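Local coordinates for PKS_KS domain-containing protein (Photorhabdus luminescens subsp. laumondii, PDB 6SMO), which probably acts as a 3-oxoacyl-[acyl-carrier-protein] synthase (ketosynthase) of the thiolase-like superfamily, captured here with a polyketide chain covalently attached, at residues B[189-198]-B[425-435]; B[258-267]-B[369-380]. All coordinates share one frame; numbering follows the deposited sequence.

How the contacts relate
Contact 1 (189-198 with 425-435) and contact 2 (258-267 with 369-380) have their centres about 12 Å apart and approach the bound polyketide LKZ from different parts of the chain. Contact 1 supplies the covalent attachment at Cys191 and a backbone donor, with a second, weak one, for a ketone of the chain; contact 2 brings in His369 and Leu371 near the carbonyl next to the sulfur. Asn375 ties the two together: its ND2 probably donates to Cys191 O at 2.6 Å, and its OD1 is 2.7 Å from Ser425 OG, also a probable hydrogen bond. In sequence, contact 2 is nested inside the loop closed by contact 1.

Contact 1. Residues B[189-198]-B[425-435]; sequences TGCAAGLDAL and SSGFSGIHSVI. With LKZ (3,5,7,9,11-pentakis(oxidanylidene)dodecanal), chain H.
Cys191 and Gly427 bring the two backbones to 4.2 Å between their CA atoms, and beyond them helix 193-198 passes over strand 431-435 with the axes 8.0 Å apart at 47°. Cys191 lies in a type II' turn from Thr189 to Ala192, just ahead of the helix, and its SG is bonded covalently to C11 of LKZ. Phe428 N donates to ketone O23 of the ligand at 2.6 Å, and Cys191 N adds a weak bond to O23 at 3.4 Å. In beta-ketoacyl synthases this pair of backbone N-H groups forms the oxyanion hole; here O23, a ketone further along the chain, appears to occupy it, held mainly by Phe428 N, while LKZ C3 lies over one face of the Phe428 ring, toward its rim. Such a cysteine ahead of a buried helix, facing a hairpin of the C-terminal half, is characteristic of the thiolase fold.

Further along the helix, the Asp196 carboxylate, its CG anti to the carbonyl carbon (chi1 -69°), joins helix to sheet: Ser433 OG donates to the syn side of OD1 at 2.7 Å, and Tyr289 OH shares OD1. On OD2, Thr189 OG1 bonds at 2.8 Å from the anti side, 31° out of the carboxylate plane, and Lys153 of the partner Ketoacyl_synth_N chain adds a salt bridge. Ala192 CB meets Ile431 CG2 at 3.6 Å, and the Ile431 side chain crosses that of Thr189 at about a right angle, CD1 against its CB and CG2. Leu195 forks, CD2 resting 3.7 Å from Ile435 CD1 and CD1 meeting Ser433 O and Ser425 OG, whose polar partner is Asn375.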
loop_
_atom_site.group_PDB
_atom_site.type_symbol
_atom_site.label_atom_id
_atom_site.label_comp_id
_atom_site.label_asym_id
_atom_site.label_seq_id
_atom_site.Cartn_x
_atom_site.Cartn_y
_atom_site.Cartn_z
ATOM N N THR B 189 -1.273 -0.218 0.554
ATOM C CA THR B 189 -1.677 1.135 1.018
ATOM C C THR B 189 -1.579 1.285 2.539
ATOM O O THR B 189 -2.574 1.681 3.136
ATOM C CB THR B 189 -3.105 1.442 0.563
ATOM O OG1 THR B 189 -3.859 0.251 0.773
ATOM C CG2 THR B 189 -3.183 1.832 -0.893
ATOM N N GLY B 190 -0.415 1.022 3.132
ATOM C CA GLY B 190 -0.228 1.164 4.588
ATOM C C GLY B 190 -1.190 0.332 5.420
ATOM O O GLY B 190 -1.279 -0.874 5.199
ATOM N N CYS B 191 -1.856 0.999 6.366
ATOM C CA CYS B 191 -2.797 0.429 7.323
ATOM C C CYS B 191 -4.216 0.426 6.815
ATOM O O CYS B 191 -5.117 0.113 7.574
ATOM C CB CYS B 191 -2.667 1.256 8.591
ATOM S SG CYS B 191 -0.991 0.926 9.166
ATOM N N ALA B 192 -4.420 0.804 5.553
ATOM C CA ALA B 192 -5.768 0.698 4.950
ATOM C C ALA B 192 -5.803 -0.440 3.919
ATOM O O ALA B 192 -6.886 -0.761 3.449
ATOM C CB ALA B 192 -6.186 2.020 4.364
ATOM N N ALA B 193 -4.646 -1.048 3.650
ATOM C CA ALA B 193 -4.400 -2.138 2.675
ATOM C C ALA B 193 -5.355 -3.314 2.916
ATOM O O ALA B 193 -5.846 -3.879 1.920
ATOM C CB ALA B 193 -2.957 -2.571 2.765
ATOM N N GLY B 194 -5.598 -3.665 4.183
ATOM C CA GLY B 194 -6.492 -4.770 4.584
ATOM C C GLY B 194 -7.876 -4.640 3.968
ATOM O O GLY B 194 -8.303 -5.595 3.291
ATOM N N LEU B 195 -8.547 -3.503 4.186
ATOM C CA LEU B 195 -9.913 -3.221 3.660
ATOM C C LEU B 195 -9.858 -3.014 2.142
ATOM O O LEU B 195 -10.853 -3.349 1.472
ATOM C CB LEU B 195 -10.501 -1.980 4.341
ATOM C CG LEU B 195 -10.859 -2.107 5.822
ATOM C CD1 LEU B 195 -11.819 -0.999 6.224
ATOM C CD2 LEU B 195 -11.467 -3.465 6.151
ATOM N N ASP B 196 -8.756 -2.459 1.628
ATOM C CA ASP B 196 -8.561 -2.190 0.177
ATOM C C ASP B 196 -8.475 -3.523 -0.580
ATOM O O ASP B 196 -8.987 -3.583 -1.716
ATOM C CB ASP B 196 -7.337 -1.302 -0.062
ATOM C CG ASP B 196 -7.506 0.125 0.432
ATOM O OD1 ASP B 196 -8.608 0.457 0.913
ATOM O OD2 ASP B 196 -6.536 0.899 0.326
ATOM N N ALA B 197 -7.862 -4.544 0.029
ATOM C CA ALA B 197 -7.781 -5.927 -0.498
ATOM C C ALA B 197 -9.184 -6.545 -0.535
ATOM O O ALA B 197 -9.517 -7.198 -1.543
ATOM C CB ALA B 197 -6.835 -6.750 0.338
ATOM N N LEU B 198 -9.970 -6.347 0.530
ATOM C CA LEU B 198 -11.392 -6.776 0.618
ATOM C C LEU B 198 -12.222 -5.991 -0.407
ATOM O O LEU B 198 -13.135 -6.590 -1.008
ATOM C CB LEU B 198 -11.909 -6.545 2.043
ATOM C CG LEU B 198 -11.307 -7.447 3.120
ATOM C CD1 LEU B 198 -11.587 -6.897 4.509
ATOM C CD2 LEU B 198 -11.835 -8.869 2.998
ATOM N N SER B 425 -11.177 2.151 8.752
ATOM C CA SER B 425 -9.705 1.938 8.718
ATOM C C SER B 425 -9.002 3.222 8.267
ATOM O O SER B 425 -9.581 3.962 7.448
ATOM C CB SER B 425 -9.335 0.771 7.839
ATOM O OG SER B 425 -9.712 -0.456 8.446
ATOM N N SER B 426 -7.798 3.461 8.792
ATOM C CA SER B 426 -6.945 4.644 8.513
ATOM C C SER B 426 -5.476 4.213 8.472
ATOM O O SER B 426 -5.107 3.302 9.238
ATOM C CB SER B 426 -7.168 5.729 9.534
ATOM O OG SER B 426 -8.475 6.273 9.420
ATOM N N GLY B 427 -4.691 4.855 7.614
ATOM C CA GLY B 427 -3.252 4.580 7.495
ATOM C C GLY B 427 -2.506 5.827 7.069
ATOM O O GLY B 427 -3.135 6.885 6.973
ATOM N N PHE B 428 -1.213 5.682 6.764
ATOM C CA PHE B 428 -0.343 6.795 6.303
ATOM C C PHE B 428 -0.697 7.171 4.863
ATOM O O PHE B 428 -1.266 6.330 4.168
ATOM C CB PHE B 428 1.137 6.481 6.510
ATOM C CG PHE B 428 1.577 6.512 7.948
ATOM C CD1 PHE B 428 0.753 7.038 8.924
ATOM C CD2 PHE B 428 2.816 6.035 8.323
ATOM C CE1 PHE B 428 1.155 7.073 10.245
ATOM C CE2 PHE B 428 3.218 6.071 9.644
ATOM C CZ PHE B 428 2.387 6.588 10.601
ATOM N N SER B 429 -0.294 8.381 4.460
ATOM C CA SER B 429 -0.608 9.067 3.175
ATOM C C SER B 429 -2.069 9.528 3.190
ATOM O O SER B 429 -2.676 9.596 2.131
ATOM C CB SER B 429 -0.236 8.327 1.912
ATOM O OG SER B 429 0.911 7.529 2.098
ATOM N N GLY B 430 -2.599 9.771 4.388
ATOM C CA GLY B 430 -3.973 10.263 4.585
ATOM C C GLY B 430 -5.016 9.371 3.953
ATOM O O GLY B 430 -5.955 9.903 3.358
ATOM N N ILE B 431 -4.857 8.057 4.095
ATOM C CA ILE B 431 -5.811 7.101 3.469
ATOM C C ILE B 431 -6.912 6.675 4.444
ATOM O O ILE B 431 -6.595 6.161 5.510
ATOM C CB ILE B 431 -5.070 5.882 2.894
ATOM C CG1 ILE B 431 -3.978 6.291 1.911
ATOM C CG2 ILE B 431 -6.052 4.917 2.256
ATOM C CD1 ILE B 431 -3.307 5.133 1.236
ATOM N N HIS B 432 -8.162 6.957 4.083
ATOM C CA HIS B 432 -9.345 6.439 4.823
ATOM C C HIS B 432 -10.032 5.369 3.969
ATOM O O HIS B 432 -10.164 5.589 2.750
ATOM C CB HIS B 432 -10.312 7.574 5.179
ATOM C CG HIS B 432 -9.754 8.563 6.146
ATOM N ND1 HIS B 432 -9.497 8.241 7.464
ATOM C CD2 HIS B 432 -9.409 9.860 5.999
ATOM C CE1 HIS B 432 -9.014 9.296 8.086
ATOM N NE2 HIS B 432 -8.951 10.301 7.209
ATOM N N SER B 433 -10.447 4.261 4.589
ATOM C CA SER B 433 -11.135 3.121 3.929
ATOM C C SER B 433 -12.260 2.604 4.830
ATOM O O SER B 433 -12.011 2.406 6.036
ATOM C CB SER B 433 -10.159 2.030 3.578
ATOM O OG SER B 433 -9.295 2.446 2.530
ATOM N N VAL B 434 -13.451 2.409 4.254
ATOM C CA VAL B 434 -14.680 1.934 4.955
ATOM C C VAL B 434 -15.304 0.804 4.130
ATOM O O VAL B 434 -15.383 0.951 2.893
ATOM C CB VAL B 434 -15.680 3.089 5.173
ATOM C CG1 VAL B 434 -16.952 2.624 5.868
ATOM C CG2 VAL B 434 -15.051 4.243 5.939
ATOM N N ILE B 435 -15.715 -0.283 4.792
ATOM C CA ILE B 435 -16.569 -1.361 4.205
ATOM C C ILE B 435 -17.853 -1.454 5.035
ATOM O O ILE B 435 -17.777 -1.291 6.268
ATOM C CB ILE B 435 -15.832 -2.716 4.128
ATOM C CG1 ILE B 435 -15.240 -3.141 5.473
ATOM C CG2 ILE B 435 -14.775 -2.691 3.036
ATOM C CD1 ILE B 435 -14.959 -4.621 5.579
HETATM C C4 LKZ H . 8.154 1.539 8.775
HETATM C C5 LKZ H . 7.410 1.730 7.477
HETATM C C6 LKZ H . 6.160 0.872 7.252
HETATM C C7 LKZ H . 4.941 1.765 7.306
HETATM C C8 LKZ H . 3.553 1.177 7.024
HETATM C C10 LKZ H . -0.376 3.289 9.751
HETATM C C22 LKZ H . 9.336 0.631 8.502
HETATM C C11 LKZ H . -0.634 1.887 10.243
HETATM O O19 LKZ H . -0.465 1.560 11.404
HETATM C C3 LKZ H . 0.443 3.080 8.492
HETATM O O23 LKZ H . 0.094 3.582 7.438
HETATM C C2 LKZ H . 1.633 2.114 8.578
HETATM C C9 LKZ H . 2.531 2.270 7.350
HETATM O O20 LKZ H . 2.507 3.284 6.680
HETATM O O21 LKZ H . 5.064 2.927 7.625
HETATM O O22 LKZ H . 7.823 2.521 6.645
HETATM O O24 LKZ H . 10.456 1.066 8.274
HETATM C C23 LKZ H . 9.047 -0.857 8.535
#

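Contact 2. Residues B[258-267]-B[369-380]. With LKZ (3,5,7,9,11-pentakis(oxidanylidene)dodecanal), chain H.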
loop_
_atom_site.group_PDB
_atom_site.type_symbol
_atom_site.label_atom_id
_atom_site.label_comp_id
_atom_site.label_asym_id
_atom_site.label_seq_id
_atom_site.Cartn_x
_atom_site.Cartn_y
_atom_site.Cartn_z
ATOM N N PHE B 258 -0.104 3.929 19.858
ATOM C CA PHE B 258 -0.572 2.550 19.554
ATOM C C PHE B 258 0.497 1.534 19.977
ATOM O O PHE B 258 1.699 1.806 19.794
ATOM C CB PHE B 258 -0.955 2.409 18.075
ATOM C CG PHE B 258 0.179 2.433 17.079
ATOM C CD1 PHE B 258 0.914 1.288 16.807
ATOM C CD2 PHE B 258 0.484 3.591 16.378
ATOM C CE1 PHE B 258 1.946 1.309 15.880
ATOM C CE2 PHE B 258 1.515 3.609 15.451
ATOM C CZ PHE B 258 2.243 2.469 15.202
ATOM N N VAL B 259 0.059 0.405 20.543
ATOM C CA VAL B 259 0.909 -0.787 20.838
ATOM C C VAL B 259 1.016 -1.608 19.548
ATOM O O VAL B 259 -0.020 -2.150 19.116
ATOM C CB VAL B 259 0.333 -1.626 21.995
ATOM C CG1 VAL B 259 1.074 -2.944 22.173
ATOM C CG2 VAL B 259 0.317 -0.847 23.300
ATOM N N ILE B 260 2.215 -1.686 18.958
ATOM C CA ILE B 260 2.477 -2.431 17.689
ATOM C C ILE B 260 2.261 -3.928 17.944
ATOM O O ILE B 260 2.539 -4.384 19.071
ATOM C CB ILE B 260 3.884 -2.132 17.134
ATOM C CG1 ILE B 260 4.015 -2.573 15.673
ATOM C CG2 ILE B 260 4.969 -2.747 18.007
ATOM C CD1 ILE B 260 5.164 -1.924 14.937
ATOM N N ALA B 261 1.782 -4.651 16.929
ATOM C CA ALA B 261 1.419 -6.086 16.993
ATOM C C ALA B 261 1.726 -6.760 15.652
ATOM O O ALA B 261 2.027 -6.040 14.684
ATOM C CB ALA B 261 -0.040 -6.224 17.352
ATOM N N GLU B 262 1.652 -8.093 15.617
ATOM C CA GLU B 262 1.786 -8.924 14.390
ATOM C C GLU B 262 0.540 -9.804 14.254
ATOM O O GLU B 262 -0.244 -9.877 15.224
ATOM C CB GLU B 262 3.063 -9.769 14.436
ATOM C CG GLU B 262 3.127 -10.742 15.604
ATOM C CD GLU B 262 4.363 -11.626 15.641
ATOM O OE1 GLU B 262 4.476 -12.437 16.582
ATOM O OE2 GLU B 262 5.212 -11.504 14.732
ATOM N N GLY B 263 0.365 -10.439 13.093
ATOM C CA GLY B 263 -0.736 -11.385 12.827
ATOM C C GLY B 263 -1.195 -11.343 11.382
ATOM O O GLY B 263 -0.530 -10.680 10.561
ATOM N N CYS B 264 -2.301 -12.032 11.086
ATOM C CA CYS B 264 -2.906 -12.143 9.733
ATOM C C CYS B 264 -4.405 -12.440 9.851
ATOM O O CYS B 264 -4.784 -13.229 10.740
ATOM C CB CYS B 264 -2.224 -13.236 8.918
ATOM S SG CYS B 264 -2.980 -13.512 7.294
ATOM N N GLY B 265 -5.210 -11.815 8.988
ATOM C CA GLY B 265 -6.642 -12.114 8.796
ATOM C C GLY B 265 -6.917 -12.483 7.349
ATOM O O GLY B 265 -6.398 -11.782 6.461
ATOM N N ILE B 266 -7.674 -13.561 7.118
ATOM C CA ILE B 266 -8.064 -14.042 5.758
ATOM C C ILE B 266 -9.573 -14.309 5.753
ATOM O O ILE B 266 -10.037 -15.099 6.598
ATOM C CB ILE B 266 -7.256 -15.292 5.349
ATOM C CG1 ILE B 266 -5.750 -15.013 5.281
ATOM C CG2 ILE B 266 -7.777 -15.871 4.040
ATOM C CD1 ILE B 266 -5.333 -14.067 4.174
ATOM N N LEU B 267 -10.295 -13.659 4.834
ATOM C CA LEU B 267 -11.748 -13.860 4.589
ATOM C C LEU B 267 -11.930 -14.500 3.208
ATOM O O LEU B 267 -11.384 -13.951 2.230
ATOM C CB LEU B 267 -12.469 -12.509 4.658
ATOM C CG LEU B 267 -12.608 -11.890 6.048
ATOM C CD1 LEU B 267 -11.344 -11.146 6.452
ATOM C CD2 LEU B 267 -13.807 -10.955 6.102
ATOM N N HIS B 369 -1.809 -3.037 17.447
ATOM C CA HIS B 369 -1.884 -2.575 16.038
ATOM C C HIS B 369 -0.966 -3.398 15.129
ATOM O O HIS B 369 0.246 -3.280 15.253
ATOM C CB HIS B 369 -1.602 -1.066 15.979
ATOM C CG HIS B 369 -2.095 -0.395 14.741
ATOM N ND1 HIS B 369 -2.572 -1.092 13.669
ATOM C CD2 HIS B 369 -2.153 0.901 14.393
ATOM C CE1 HIS B 369 -2.915 -0.259 12.719
ATOM N NE2 HIS B 369 -2.675 0.962 13.142
ATOM N N ALA B 370 -1.564 -4.141 14.201
ATOM C CA ALA B 370 -0.853 -5.012 13.239
ATOM C C ALA B 370 -0.821 -4.345 11.863
ATOM O O ALA B 370 -0.660 -5.058 10.885
ATOM C CB ALA B 370 -1.501 -6.370 13.191
ATOM N N LEU B 371 -1.028 -3.030 11.825
ATOM C CA LEU B 371 -0.995 -2.208 10.589
ATOM C C LEU B 371 -2.058 -2.707 9.613
ATOM O O LEU B 371 -3.234 -2.623 9.953
ATOM C CB LEU B 371 0.407 -2.179 9.969
ATOM C CG LEU B 371 1.580 -2.119 10.947
ATOM C CD1 LEU B 371 2.889 -1.958 10.204
ATOM C CD2 LEU B 371 1.410 -1.002 11.958
ATOM N N ALA B 372 -1.643 -3.152 8.428
ATOM C CA ALA B 372 -2.564 -3.673 7.395
ATOM C C ALA B 372 -3.308 -4.895 7.936
ATOM O O ALA B 372 -4.521 -4.983 7.730
ATOM C CB ALA B 372 -1.774 -4.044 6.174
ATOM N N ALA B 373 -2.612 -5.758 8.678
ATOM C CA ALA B 373 -3.204 -6.992 9.239
ATOM C C ALA B 373 -4.361 -6.688 10.202
ATOM O O ALA B 373 -5.276 -7.503 10.264
ATOM C CB ALA B 373 -2.136 -7.849 9.862
ATOM N N ALA B 374 -4.303 -5.572 10.934
ATOM C CA ALA B 374 -5.341 -5.171 11.910
ATOM C C ALA B 374 -6.700 -5.026 11.225
ATOM O O ALA B 374 -7.682 -5.412 11.836
ATOM C CB ALA B 374 -4.945 -3.876 12.566
ATOM N N ASN B 375 -6.746 -4.488 10.008
ATOM C CA ASN B 375 -8.033 -4.337 9.281
ATOM C C ASN B 375 -8.683 -5.702 9.057
ATOM O O ASN B 375 -9.872 -5.817 9.311
ATOM C CB ASN B 375 -7.837 -3.702 7.908
ATOM C CG ASN B 375 -7.161 -2.358 7.980
ATOM O OD1 ASN B 375 -7.327 -1.635 8.953
ATOM N ND2 ASN B 375 -6.411 -2.015 6.953
ATOM N N ALA B 376 -7.897 -6.677 8.609
ATOM C CA ALA B 376 -8.327 -8.056 8.275
ATOM C C ALA B 376 -8.758 -8.797 9.546
ATOM O O ALA B 376 -9.830 -9.430 9.518
ATOM C CB ALA B 376 -7.214 -8.785 7.563
ATOM N N ILE B 377 -7.954 -8.719 10.614
ATOM C CA ILE B 377 -8.214 -9.401 11.920
ATOM C C ILE B 377 -9.523 -8.852 12.508
ATOM O O ILE B 377 -10.331 -9.662 13.003
ATOM C CB ILE B 377 -7.023 -9.240 12.889
ATOM C CG1 ILE B 377 -5.758 -9.920 12.357
ATOM C CG2 ILE B 377 -7.379 -9.753 14.278
ATOM C CD1 ILE B 377 -4.476 -9.406 12.971
ATOM N N GLU B 378 -9.718 -7.529 12.453
ATOM C CA GLU B 378 -10.953 -6.839 12.919
ATOM C C GLU B 378 -12.128 -7.199 12.000
ATOM O O GLU B 378 -13.262 -7.272 12.507
ATOM C CB GLU B 378 -10.747 -5.323 12.958
ATOM C CG GLU B 378 -9.884 -4.853 14.113
ATOM C CD GLU B 378 -9.359 -3.434 13.977
ATOM O OE1 GLU B 378 -10.123 -2.560 13.518
ATOM O OE2 GLU B 378 -8.181 -3.206 14.325
ATOM N N SER B 379 -11.866 -7.398 10.703
ATOM C CA SER B 379 -12.863 -7.832 9.687
ATOM C C SER B 379 -13.308 -9.274 9.966
ATOM O O SER B 379 -14.501 -9.567 9.754
ATOM C CB SER B 379 -12.332 -7.682 8.280
ATOM O OG SER B 379 -12.425 -6.333 7.845
ATOM N N VAL B 380 -12.388 -10.138 10.411
ATOM C CA VAL B 380 -12.693 -11.537 10.846
ATOM C C VAL B 380 -13.556 -11.469 12.112
ATOM O O VAL B 380 -14.577 -12.181 12.169
ATOM C CB VAL B 380 -11.411 -12.366 11.073
ATOM C CG1 VAL B 380 -11.690 -13.659 11.825
ATOM C CG2 VAL B 380 -10.694 -12.664 9.764
HETATM C C4 LKZ H . 8.154 1.539 8.775
HETATM C C5 LKZ H . 7.410 1.730 7.477
HETATM C C6 LKZ H . 6.160 0.872 7.252
HETATM C C7 LKZ H . 4.941 1.765 7.306
HETATM C C8 LKZ H . 3.553 1.177 7.024
HETATM C C10 LKZ H . -0.376 3.289 9.751
HETATM C C22 LKZ H . 9.336 0.631 8.502
HETATM C C11 LKZ H . -0.634 1.887 10.243
HETATM O O19 LKZ H . -0.465 1.560 11.404
HETATM C C3 LKZ H . 0.443 3.080 8.492
HETATM O O23 LKZ H . 0.094 3.582 7.438
HETATM C C2 LKZ H . 1.633 2.114 8.578
HETATM C C9 LKZ H . 2.531 2.270 7.350
HETATM O O20 LKZ H . 2.507 3.284 6.680
HETATM O O21 LKZ H . 5.064 2.927 7.625
HETATM O O22 LKZ H . 7.823 2.521 6.645
HETATM O O24 LKZ H . 10.456 1.066 8.274
HETATM C C23 LKZ H . 9.047 -0.857 8.535
#
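The histidine-bearing loop that leads into buried helix 372-388 belongs to the ketosynthase active site, and here it is fixed to segment 258-267 through His369. A single beta bridge pairs His369 with Ile260. His369 N donates to Val259 O at 2.6 Å, nearly in line with the carbonyl, whereas Ala261 N reaches His369 O at 2.7 Å from above the carbonyl plane. The backbone N and O of His369 are thus both engaged by segment 258-267. One residue on, Ala370 CA makes a C-H...O contact with Ala261 O.

The imidazole, its CG turned anti to the backbone N (chi1 -160°), meets Phe258 in a T-shaped stack: the CD2 edge of His369 lies over the phenyl face, toward its rim, with centroids 5.0 Å apart and planes at 72°. The Phe258 ring also meets Phe230 edge-to-face, and His332 meets the imidazole. His369 NE2 lies 2.9 Å from LKZ O19, which Leu371 CD2 also approaches. The position is consistent with one of the two histidines of the family's Cys-His-His active site.

Beyond the pocket the contact becomes the interface between a sheet and the buried helical layer of the thiolase fold, in which helix 372-388 of the C-terminal half packs on the sheet of the N-terminal half. Strand 263-267 and helix 372-380 approach to 6.2 Å between axes at 51°. Gly265, having no side chain, permits this closeness, its CA 4.4 Å from that of Ala376 and hard against the helix backbone. Separately, Ala373 CB touches Gly263 O. Ile377 lays CG1 and CD1 along the backbone of Gly263 and Cys264. At the far end, Leu267 CD1 meets Val380 CG2 at 3.7 Å and also touches Ser379 CB.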